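Local structure of 'Carboxyl esterase 2 (Tuber melanosporum Mel28, 5MIF) at residues Q34-T39 / L313-H317; N183-D189 / P211-I217; F276-I281 / V305-I309. The protein probably hydrolyses carboxylic esters, as a fungal carboxylesterase of the alpha/beta hydrolase fold that resembles archaeal enzymes. All coordinates share one frame; numbering follows the deposited sequence.

Interaction 1. Residues Q34-T39 / L313-H317; sequences QLDPIT and LGTIH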
loop_
_atom_site.group_PDB
_atom_site.type_symbol
_atom_site.label_atom_id
_atom_site.label_comp_id
_atom_site.label_asym_id
_atom_site.label_seq_id
_atom_site.Cartn_x
_atom_site.Cartn_y
_atom_site.Cartn_z
ATOM N N GLN A 34 8.428 -6.885 -15.835
ATOM C CA GLN A 34 7.776 -7.198 -14.569
ATOM C C GLN A 34 8.404 -6.440 -13.401
ATOM O O GLN A 34 7.697 -6.010 -12.492
ATOM C CB GLN A 34 7.819 -8.707 -14.303
ATOM C CG GLN A 34 9.211 -9.303 -14.319
ATOM C CD GLN A 34 9.194 -10.815 -14.206
ATOM O OE1 GLN A 34 8.183 -11.458 -14.496
ATOM N NE2 GLN A 34 10.312 -11.390 -13.768
ATOM N N LEU A 35 9.724 -6.259 -13.431
ATOM C CA LEU A 35 10.397 -5.495 -12.389
ATOM C C LEU A 35 10.542 -4.042 -12.830
ATOM O O LEU A 35 10.776 -3.779 -14.006
ATOM C CB LEU A 35 11.777 -6.097 -12.097
ATOM C CG LEU A 35 11.891 -7.378 -11.256
ATOM C CD1 LEU A 35 13.360 -7.731 -11.007
ATOM C CD2 LEU A 35 11.107 -7.288 -9.951
ATOM N N ASP A 36 10.396 -3.097 -11.904
ATOM C CA ASP A 36 10.656 -1.693 -12.225
ATOM C C ASP A 36 12.162 -1.515 -12.474
ATOM O O ASP A 36 12.963 -2.285 -11.947
ATOM C CB ASP A 36 10.169 -0.765 -11.102
ATOM C CG ASP A 36 11.094 -0.761 -9.892
ATOM O OD1 ASP A 36 10.857 -1.537 -8.933
ATOM O OD2 ASP A 36 12.060 0.039 -9.897
ATOM N N PRO A 37 12.554 -0.500 -13.271
ATOM C CA PRO A 37 13.960 -0.282 -13.658
ATOM C C PRO A 37 14.973 -0.231 -12.510
ATOM O O PRO A 37 16.064 -0.783 -12.661
ATOM C CB PRO A 37 13.908 1.064 -14.384
ATOM C CG PRO A 37 12.557 1.080 -15.006
ATOM C CD PRO A 37 11.647 0.415 -13.994
ATOM N N ILE A 38 14.648 0.432 -11.406
ATOM C CA ILE A 38 15.590 0.534 -10.297
ATOM C C ILE A 38 15.860 -0.826 -9.665
ATOM O O ILE A 38 17.006 -1.161 -9.347
ATOM C CB ILE A 38 15.094 1.494 -9.203
ATOM C CG1 ILE A 38 15.040 2.924 -9.728
ATOM C CG2 ILE A 38 16.016 1.455 -7.999
ATOM C CD1 ILE A 38 14.624 3.928 -8.677
ATOM N N THR A 39 14.791 -1.589 -9.467
ATOM C CA THR A 39 14.876 -2.921 -8.888
ATOM C C THR A 39 15.568 -3.891 -9.845
ATOM O O THR A 39 16.361 -4.738 -9.431
ATOM C CB THR A 39 13.484 -3.446 -8.513
ATOM O OG1 THR A 39 12.915 -2.584 -7.515
ATOM C CG2 THR A 39 13.577 -4.864 -7.947
ATOM N N LEU A 313 3.793 -4.343 -6.425
ATOM C CA LEU A 313 4.177 -4.941 -7.702
ATOM C C LEU A 313 5.552 -4.459 -8.172
ATOM O O LEU A 313 5.978 -3.348 -7.846
ATOM C CB LEU A 313 3.124 -4.654 -8.773
ATOM C CG LEU A 313 1.978 -5.662 -8.833
ATOM C CD1 LEU A 313 1.132 -5.630 -7.542
ATOM C CD2 LEU A 313 1.119 -5.422 -10.064
ATOM N N GLY A 314 6.253 -5.318 -8.908
ATOM C CA GLY A 314 7.517 -4.953 -9.537
ATOM C C GLY A 314 8.731 -4.915 -8.615
ATOM O O GLY A 314 9.803 -4.439 -8.999
ATOM N N THR A 315 8.584 -5.407 -7.393
ATOM C CA THR A 315 9.714 -5.384 -6.473
ATOM C C THR A 315 9.951 -6.763 -5.879
ATOM O O THR A 315 9.184 -7.693 -6.125
ATOM C CB THR A 315 9.522 -4.345 -5.357
ATOM O OG1 THR A 315 10.763 -4.161 -4.654
ATOM C CG2 THR A 315 8.440 -4.783 -4.393
ATOM N N ILE A 316 11.029 -6.883 -5.106
ATOM C CA ILE A 316 11.536 -8.172 -4.644
ATOM C C ILE A 316 11.779 -8.191 -3.143
ATOM O O ILE A 316 11.723 -7.152 -2.484
ATOM C CB ILE A 316 12.865 -8.526 -5.348
ATOM C CG1 ILE A 316 13.931 -7.476 -5.016
ATOM C CG2 ILE A 316 12.652 -8.678 -6.858
ATOM C CD1 ILE A 316 15.259 -7.719 -5.673
ATOM N N HIS A 317 12.068 -9.378 -2.618
ATOM C CA HIS A 317 12.381 -9.560 -1.206
ATOM C C HIS A 317 13.492 -8.602 -0.761
ATOM O O HIS A 317 14.473 -8.396 -1.484
ATOM C CB HIS A 317 12.786 -11.012 -0.939
ATOM C CG HIS A 317 12.687 -11.416 0.499
ATOM N ND1 HIS A 317 11.527 -11.915 1.052
ATOM C CD2 HIS A 317 13.597 -11.380 1.503
ATOM C CE1 HIS A 317 11.730 -12.184 2.329
ATOM N NE2 HIS A 317 12.980 -11.875 2.626
HETATM O O HOH W 1 8.302 -1.700 -8.084
HETATM O O HOH W 2 12.248 -1.931 -5.062
#
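Gly-314 is gripped by three successive residues of the other segment. Its carbonyl O accepts a hydrogen bond from Asp-36 N at 3.3 Å; the N-H...O angle of 164° and the position of the donor, in the carbonyl plane on a lone pair, make the bond well directed though long. Two residues back, Gln-34 O lies 3.1 Å from Gly-314 CA in a CA-H...O contact. From between them Leu-35 sends its CD2 branch over the Gly-314 carbonyl to meet Ile-316 CG2 at 3.7 Å, while the Thr-39 and Ile-316 side chains slide past each other in opposite directions, methyl CG2 facing CG1.

A second shell fixes this surface. Asp-36 is the N-cap of helix 37-47: with CG set between the backbone N and the carbonyl carbon (chi1 76°), its carboxylate folds back over the first turn. There OD2 receives Thr-39 N at 3.2 Å from above the carboxylate plane, and OD1 receives Thr-39 OG1 at 2.7 Å. That hydroxyl also accepts from water 2, whose oxygen stands 2.6 Å from Thr-39 OG1 and 2.7 Å from Thr-315 OG1, so a single water bridges the two hydroxyls. Water 1 probably makes a similar link between Asp-36 OD1 and Leu-313 O. Further out, Gln-301 of the second subunit packs on Asp-36, and Leu-325 of helix 323-326 lies against Thr-39 and Ile-316.

The 313-317 segment ends in His-317, whose NE2 bonds Ser-190 OG and whose ND1 bonds Asp-287 OD2, an arrangement consistent with the Ser-His-Asp catalytic triad of alpha/beta hydrolases.

Interaction 2. Residues N183-D189 / P211-I217; sequences NMGFGGD and PKFQVLI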
loop_
_atom_site.group_PDB
_atom_site.type_symbol
_atom_site.label_atom_id
_atom_site.label_comp_id
_atom_site.label_asym_id
_atom_site.label_seq_id
_atom_site.Cartn_x
_atom_site.Cartn_y
_atom_site.Cartn_z
ATOM N N ASN A 183 1.878 1.980 24.690
ATOM C CA ASN A 183 1.699 2.353 23.297
ATOM C C ASN A 183 2.765 1.729 22.398
ATOM O O ASN A 183 3.573 2.438 21.788
ATOM C CB ASN A 183 1.713 3.869 23.141
ATOM C CG ASN A 183 0.334 4.427 22.940
ATOM O OD1 ASN A 183 -0.294 4.193 21.903
ATOM N ND2 ASN A 183 -0.173 5.144 23.946
ATOM N N MET A 184 2.727 0.405 22.276
ATOM C CA MET A 184 3.819 -0.323 21.636
ATOM C C MET A 184 3.432 -0.889 20.281
ATOM O O MET A 184 2.343 -1.434 20.118
ATOM C CB MET A 184 4.287 -1.467 22.548
ATOM C CG MET A 184 5.562 -2.176 22.082
ATOM S SD MET A 184 6.014 -3.566 23.143
ATOM C CE MET A 184 6.410 -2.705 24.652
ATOM N N GLY A 185 4.346 -0.786 19.319
ATOM C CA GLY A 185 4.189 -1.500 18.076
ATOM C C GLY A 185 5.226 -2.606 17.961
ATOM O O GLY A 185 6.275 -2.569 18.630
ATOM N N PHE A 186 4.905 -3.607 17.145
ATOM C CA PHE A 186 5.860 -4.604 16.669
ATOM C C PHE A 186 6.108 -4.379 15.188
ATOM O O PHE A 186 5.165 -4.158 14.425
ATOM C CB PHE A 186 5.345 -6.040 16.841
ATOM C CG PHE A 186 5.468 -6.595 18.226
ATOM C CD1 PHE A 186 5.927 -5.828 19.276
ATOM C CD2 PHE A 186 5.124 -7.918 18.467
ATOM C CE1 PHE A 186 6.021 -6.374 20.555
ATOM C CE2 PHE A 186 5.216 -8.464 19.726
ATOM C CZ PHE A 186 5.676 -7.689 20.776
ATOM N N GLY A 187 7.364 -4.475 14.772
ATOM C CA GLY A 187 7.689 -4.517 13.360
ATOM C C GLY A 187 8.737 -5.600 13.117
ATOM O O GLY A 187 9.563 -5.879 13.989
ATOM N N GLY A 188 8.698 -6.224 11.946
ATOM C CA GLY A 188 9.715 -7.191 11.579
ATOM C C GLY A 188 9.648 -7.514 10.101
ATOM O O GLY A 188 8.561 -7.554 9.522
ATOM N N ASP A 189 10.810 -7.745 9.496
ATOM C CA ASP A 189 10.904 -8.038 8.069
ATOM C C ASP A 189 11.524 -9.415 7.855
ATOM O O ASP A 189 12.506 -9.775 8.519
ATOM C CB ASP A 189 11.730 -6.967 7.344
ATOM C CG ASP A 189 13.186 -6.960 7.787
ATOM O OD1 ASP A 189 13.450 -6.580 8.947
ATOM O OD2 ASP A 189 14.058 -7.335 6.979
ATOM N N PRO A 211 1.324 -5.857 21.450
ATOM C CA PRO A 211 1.420 -4.478 20.962
ATOM C C PRO A 211 0.072 -3.979 20.450
ATOM O O PRO A 211 -0.789 -4.806 20.162
ATOM C CB PRO A 211 2.440 -4.589 19.823
ATOM C CG PRO A 211 2.183 -5.974 19.266
ATOM C CD PRO A 211 1.904 -6.823 20.496
ATOM N N LYS A 212 -0.102 -2.665 20.321
ATOM C CA LYS A 212 -1.337 -2.111 19.768
ATOM C C LYS A 212 -1.428 -2.386 18.271
ATOM O O LYS A 212 -2.514 -2.459 17.694
ATOM C CB LYS A 212 -1.422 -0.607 20.024
ATOM C CG LYS A 212 -2.241 -0.219 21.245
ATOM C CD LYS A 212 -2.334 1.295 21.355
ATOM C CE LYS A 212 -2.791 1.737 22.734
ATOM N NZ LYS A 212 -2.821 3.224 22.796
ATOM N N PHE A 213 -0.271 -2.533 17.641
ATOM C CA PHE A 213 -0.209 -2.618 16.196
ATOM C C PHE A 213 1.049 -3.364 15.765
ATOM O O PHE A 213 2.112 -3.191 16.356
ATOM C CB PHE A 213 -0.260 -1.208 15.590
ATOM C CG PHE A 213 -0.358 -1.195 14.101
ATOM C CD1 PHE A 213 -1.459 -1.741 13.460
ATOM C CD2 PHE A 213 0.631 -0.594 13.337
ATOM C CE1 PHE A 213 -1.558 -1.727 12.081
ATOM C CE2 PHE A 213 0.539 -0.562 11.950
ATOM C CZ PHE A 213 -0.562 -1.142 11.317
ATOM N N GLN A 214 0.918 -4.199 14.740
ATOM C CA GLN A 214 2.031 -5.025 14.285
ATOM C C GLN A 214 2.183 -4.898 12.782
ATOM O O GLN A 214 1.193 -4.965 12.048
ATOM C CB GLN A 214 1.810 -6.502 14.687
ATOM C CG GLN A 214 2.790 -7.508 14.054
ATOM C CD GLN A 214 2.588 -8.940 14.556
ATOM O OE1 GLN A 214 3.498 -9.542 15.143
ATOM N NE2 GLN A 214 1.396 -9.497 14.310
ATOM N N VAL A 215 3.416 -4.692 12.323
ATOM C CA VAL A 215 3.693 -4.682 10.896
ATOM C C VAL A 215 4.641 -5.842 10.517
ATOM O O VAL A 215 5.713 -6.000 11.101
ATOM C CB VAL A 215 4.306 -3.353 10.436
ATOM C CG1 VAL A 215 4.600 -3.441 8.961
ATOM C CG2 VAL A 215 3.336 -2.167 10.685
ATOM N N LEU A 216 4.212 -6.671 9.574
ATOM C CA LEU A 216 5.030 -7.766 9.064
ATOM C C LEU A 216 5.377 -7.467 7.605
ATOM O O LEU A 216 4.493 -7.284 6.768
ATOM C CB LEU A 216 4.307 -9.124 9.196
ATOM C CG LEU A 216 3.780 -9.511 10.595
ATOM C CD1 LEU A 216 2.988 -10.798 10.554
ATOM C CD2 LEU A 216 4.913 -9.638 11.618
ATOM N N ILE A 217 6.671 -7.370 7.315
ATOM C CA ILE A 217 7.148 -7.050 5.976
ATOM C C ILE A 217 7.716 -8.330 5.334
ATOM O O ILE A 217 8.698 -8.858 5.836
ATOM C CB ILE A 217 8.241 -5.942 6.038
ATOM C CG1 ILE A 217 7.797 -4.787 6.930
ATOM C CG2 ILE A 217 8.612 -5.433 4.655
ATOM C CD1 ILE A 217 8.922 -3.784 7.204
#
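The Phe-186 ring carries the pyrrolidine of Pro-211 on one face: Pro-211 CG sits 3.6 Å from the centroid of the Phe-186 ring and 15° off its normal, a CH-pi contact. The end of the Gln-214 side chain stands at the ring edge, near its plane, and Phe-115 meets the ring edge-to-face. With CG anti to the carbonyl carbon (chi1 -79°), the ring leaves the sheet on the side of helices 158-173 and 191-206. The two segments contain the parallel strands of a beta-alpha-beta crossover through helix 191-206, in the core of the alpha/beta hydrolase sheet. An alanine at Phe-186 is likely to leave Pro-211 without its aromatic partner and open a gap beneath those helices.

Alternating backbone bonds set the parallel register: Phe-186 N to Phe-213 O at 2.9 Å, Val-215 N to Phe-186 O at 2.8 Å, Gly-188 N to Val-215 O at 3.1 Å and Ile-217 N to Gly-188 O at 2.9 Å. Gly-188 belongs to a GxSxG pattern consistent with a nucleophile elbow. Next to it, Asp-189 CB rests 3.9 Å from Ile-217 CB, and its carboxylate turns away to hydrogen-bond the hydroxyls of Tyr-128 and Tyr-114. At the N-terminal end of the pair, Lys-212 N reaches Met-184 O at 2.7 Å, and the extended Lys-212 chain brings NZ to 2.8 Å from Asn-183 OD1, 49° out of the amide carbonyl plane.

Interaction 3. Residues F276-I281 / V305-I309; sequences FPETLI and VRAAI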
loop_
_atom_site.group_PDB
_atom_site.type_symbol
_atom_site.label_atom_id
_atom_site.label_comp_id
_atom_site.label_asym_id
_atom_site.label_seq_id
_atom_site.Cartn_x
_atom_site.Cartn_y
_atom_site.Cartn_z
ATOM N N PHE A 276 -4.479 -12.293 17.815
ATOM C CA PHE A 276 -3.380 -11.444 17.333
ATOM C C PHE A 276 -3.744 -9.967 17.358
ATOM O O PHE A 276 -4.915 -9.613 17.291
ATOM C CB PHE A 276 -2.952 -11.839 15.910
ATOM C CG PHE A 276 -1.667 -12.620 15.860
ATOM C CD1 PHE A 276 -1.431 -13.664 16.734
ATOM C CD2 PHE A 276 -0.677 -12.273 14.961
ATOM C CE1 PHE A 276 -0.235 -14.372 16.688
ATOM C CE2 PHE A 276 0.530 -12.970 14.915
ATOM C CZ PHE A 276 0.746 -14.017 15.771
ATOM N N PRO A 277 -2.733 -9.100 17.487
ATOM C CA PRO A 277 -2.990 -7.664 17.445
ATOM C C PRO A 277 -3.359 -7.264 16.027
ATOM O O PRO A 277 -3.085 -8.035 15.107
ATOM C CB PRO A 277 -1.647 -7.058 17.866
ATOM C CG PRO A 277 -0.645 -8.052 17.374
ATOM C CD PRO A 277 -1.290 -9.397 17.581
ATOM N N GLU A 278 -3.974 -6.103 15.829
ATOM C CA GLU A 278 -4.229 -5.691 14.464
ATOM C C GLU A 278 -2.904 -5.554 13.719
ATOM O O GLU A 278 -1.907 -5.035 14.240
ATOM C CB GLU A 278 -5.097 -4.437 14.380
ATOM C CG GLU A 278 -4.480 -3.112 14.579
ATOM C CD GLU A 278 -5.421 -2.022 14.068
ATOM O OE1 GLU A 278 -6.134 -2.279 13.073
ATOM O OE2 GLU A 278 -5.468 -0.930 14.666
ATOM N N THR A 279 -2.908 -6.081 12.503
ATOM C CA THR A 279 -1.692 -6.319 11.764
ATOM C C THR A 279 -1.755 -5.807 10.327
ATOM O O THR A 279 -2.754 -5.996 9.626
ATOM C CB THR A 279 -1.400 -7.829 11.758
ATOM O OG1 THR A 279 -1.129 -8.254 13.102
ATOM C CG2 THR A 279 -0.252 -8.159 10.840
ATOM N N LEU A 280 -0.690 -5.139 9.901
ATOM C CA LEU A 280 -0.512 -4.782 8.499
ATOM C C LEU A 280 0.583 -5.658 7.879
ATOM O O LEU A 280 1.716 -5.701 8.377
ATOM C CB LEU A 280 -0.152 -3.297 8.360
ATOM C CG LEU A 280 0.404 -2.856 7.003
ATOM C CD1 LEU A 280 -0.651 -2.962 5.897
ATOM C CD2 LEU A 280 0.929 -1.446 7.087
ATOM N N ILE A 281 0.249 -6.351 6.796
ATOM C CA ILE A 281 1.227 -7.169 6.086
ATOM C C ILE A 281 1.520 -6.612 4.704
ATOM O O ILE A 281 0.612 -6.350 3.915
ATOM C CB ILE A 281 0.749 -8.625 5.965
ATOM C CG1 ILE A 281 0.534 -9.205 7.363
ATOM C CG2 ILE A 281 1.750 -9.458 5.150
ATOM C CD1 ILE A 281 -0.128 -10.573 7.374
ATOM N N VAL A 305 -9.413 -10.905 13.133
ATOM C CA VAL A 305 -8.384 -9.914 13.452
ATOM C C VAL A 305 -8.373 -8.826 12.379
ATOM O O VAL A 305 -8.457 -9.126 11.183
ATOM C CB VAL A 305 -6.987 -10.565 13.566
ATOM C CG1 VAL A 305 -5.932 -9.515 13.817
ATOM C CG2 VAL A 305 -6.981 -11.605 14.678
ATOM N N ARG A 306 -8.288 -7.559 12.781
ATOM C CA ARG A 306 -8.141 -6.504 11.777
ATOM C C ARG A 306 -6.773 -6.624 11.097
ATOM O O ARG A 306 -5.743 -6.290 11.684
ATOM C CB ARG A 306 -8.318 -5.108 12.393
ATOM C CG ARG A 306 -9.774 -4.720 12.644
ATOM C CD ARG A 306 -9.925 -3.262 13.084
ATOM N NE ARG A 306 -9.614 -2.312 12.010
ATOM C CZ ARG A 306 -10.486 -1.938 11.071
ATOM N NH1 ARG A 306 -11.712 -2.454 11.069
ATOM N NH2 ARG A 306 -10.141 -1.062 10.128
ATOM N N ALA A 307 -6.768 -7.110 9.862
ATOM C CA ALA A 307 -5.522 -7.339 9.160
ATOM C C ALA A 307 -5.595 -6.821 7.734
ATOM O O ALA A 307 -6.453 -7.241 6.949
ATOM C CB ALA A 307 -5.163 -8.826 9.169
ATOM N N ALA A 308 -4.683 -5.911 7.405
ATOM C CA ALA A 308 -4.565 -5.384 6.056
ATOM C C ALA A 308 -3.404 -6.068 5.336
ATOM O O ALA A 308 -2.331 -6.259 5.911
ATOM C CB ALA A 308 -4.374 -3.870 6.090
ATOM N N ILE A 309 -3.625 -6.443 4.081
ATOM C CA ILE A 309 -2.587 -7.082 3.275
ATOM C C ILE A 309 -2.389 -6.358 1.944
ATOM O O ILE A 309 -3.330 -6.160 1.166
ATOM C CB ILE A 309 -2.903 -8.567 2.972
ATOM C CG1 ILE A 309 -3.477 -9.277 4.203
ATOM C CG2 ILE A 309 -1.654 -9.267 2.448
ATOM C CD1 ILE A 309 -4.444 -10.381 3.859
#
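Phe-276 meets Val-305 through its CB, 4.2 Å from Val-305 CG2, while its ring turns away toward helices 191-206 and 290-302. The other valine branch serves the backbone: Val-305 CG1 lies 3.5 Å from Pro-277 O and also touches Phe-276 O, so the isopropyl group packs against the carbonyls of the extended chain leading to the strand. Glu-278 and Arg-306 run side by side, pointing the same way. Their salt bridge is long, Glu-278 OE1 to Arg-306 NE at 3.6 Å, with the oxygen at the edge of the guanidinium in its plane and the two flat groups 72° apart. The stronger polar partner of Arg-306 is across the dimer, where its NH2 donates to Glu-327 O of the second subunit.

The chain then runs as a strand, and with 307-309 it forms the parallel pair of a beta-alpha-beta unit crossing through helix 290-302 in the alpha/beta hydrolase sheet. Thr-279 N bonds Arg-306 O at 3.0 Å, and Thr-279 O takes Ala-308 N at 2.9 Å. The threonine hydroxyl turns back along its own chain, Thr-279 OG1 donating to Pro-277 O at 2.8 Å from above the carbonyl plane. Leu-280 holds CG anti to the backbone N (chi1 165°), and the next torsion turns CD1 to 3.8 Å from Ala-308 CB. Ile-281 N closes on Ala-308 O at 2.7 Å with a practically straight N-H...O angle of 179°.

Overall arrangement
Interactions 2 and 3 hold one continuous sheet: strands 213-217 and 279-284 are neighbours in it, probably joined by backbone bonds. All three contacts are mostly buried, their centres about 9 Å (interaction 2), 15 Å (interaction 3) and 20 Å (interaction 1) from the centre of the chain. Interaction 2 touches no other chain; its side-chain contacts include a proline on a phenylalanine face and, at its end, a lysine-asparagine bond. Interaction 3 reaches the strand outermost within the chain, where a charged pair and the second subunit come in. Interaction 1 also borders that subunit, but replaces a parallel ladder with a helix cap, one backbone bond and waters. Strand 307-312 runs on into its 313-317 segment.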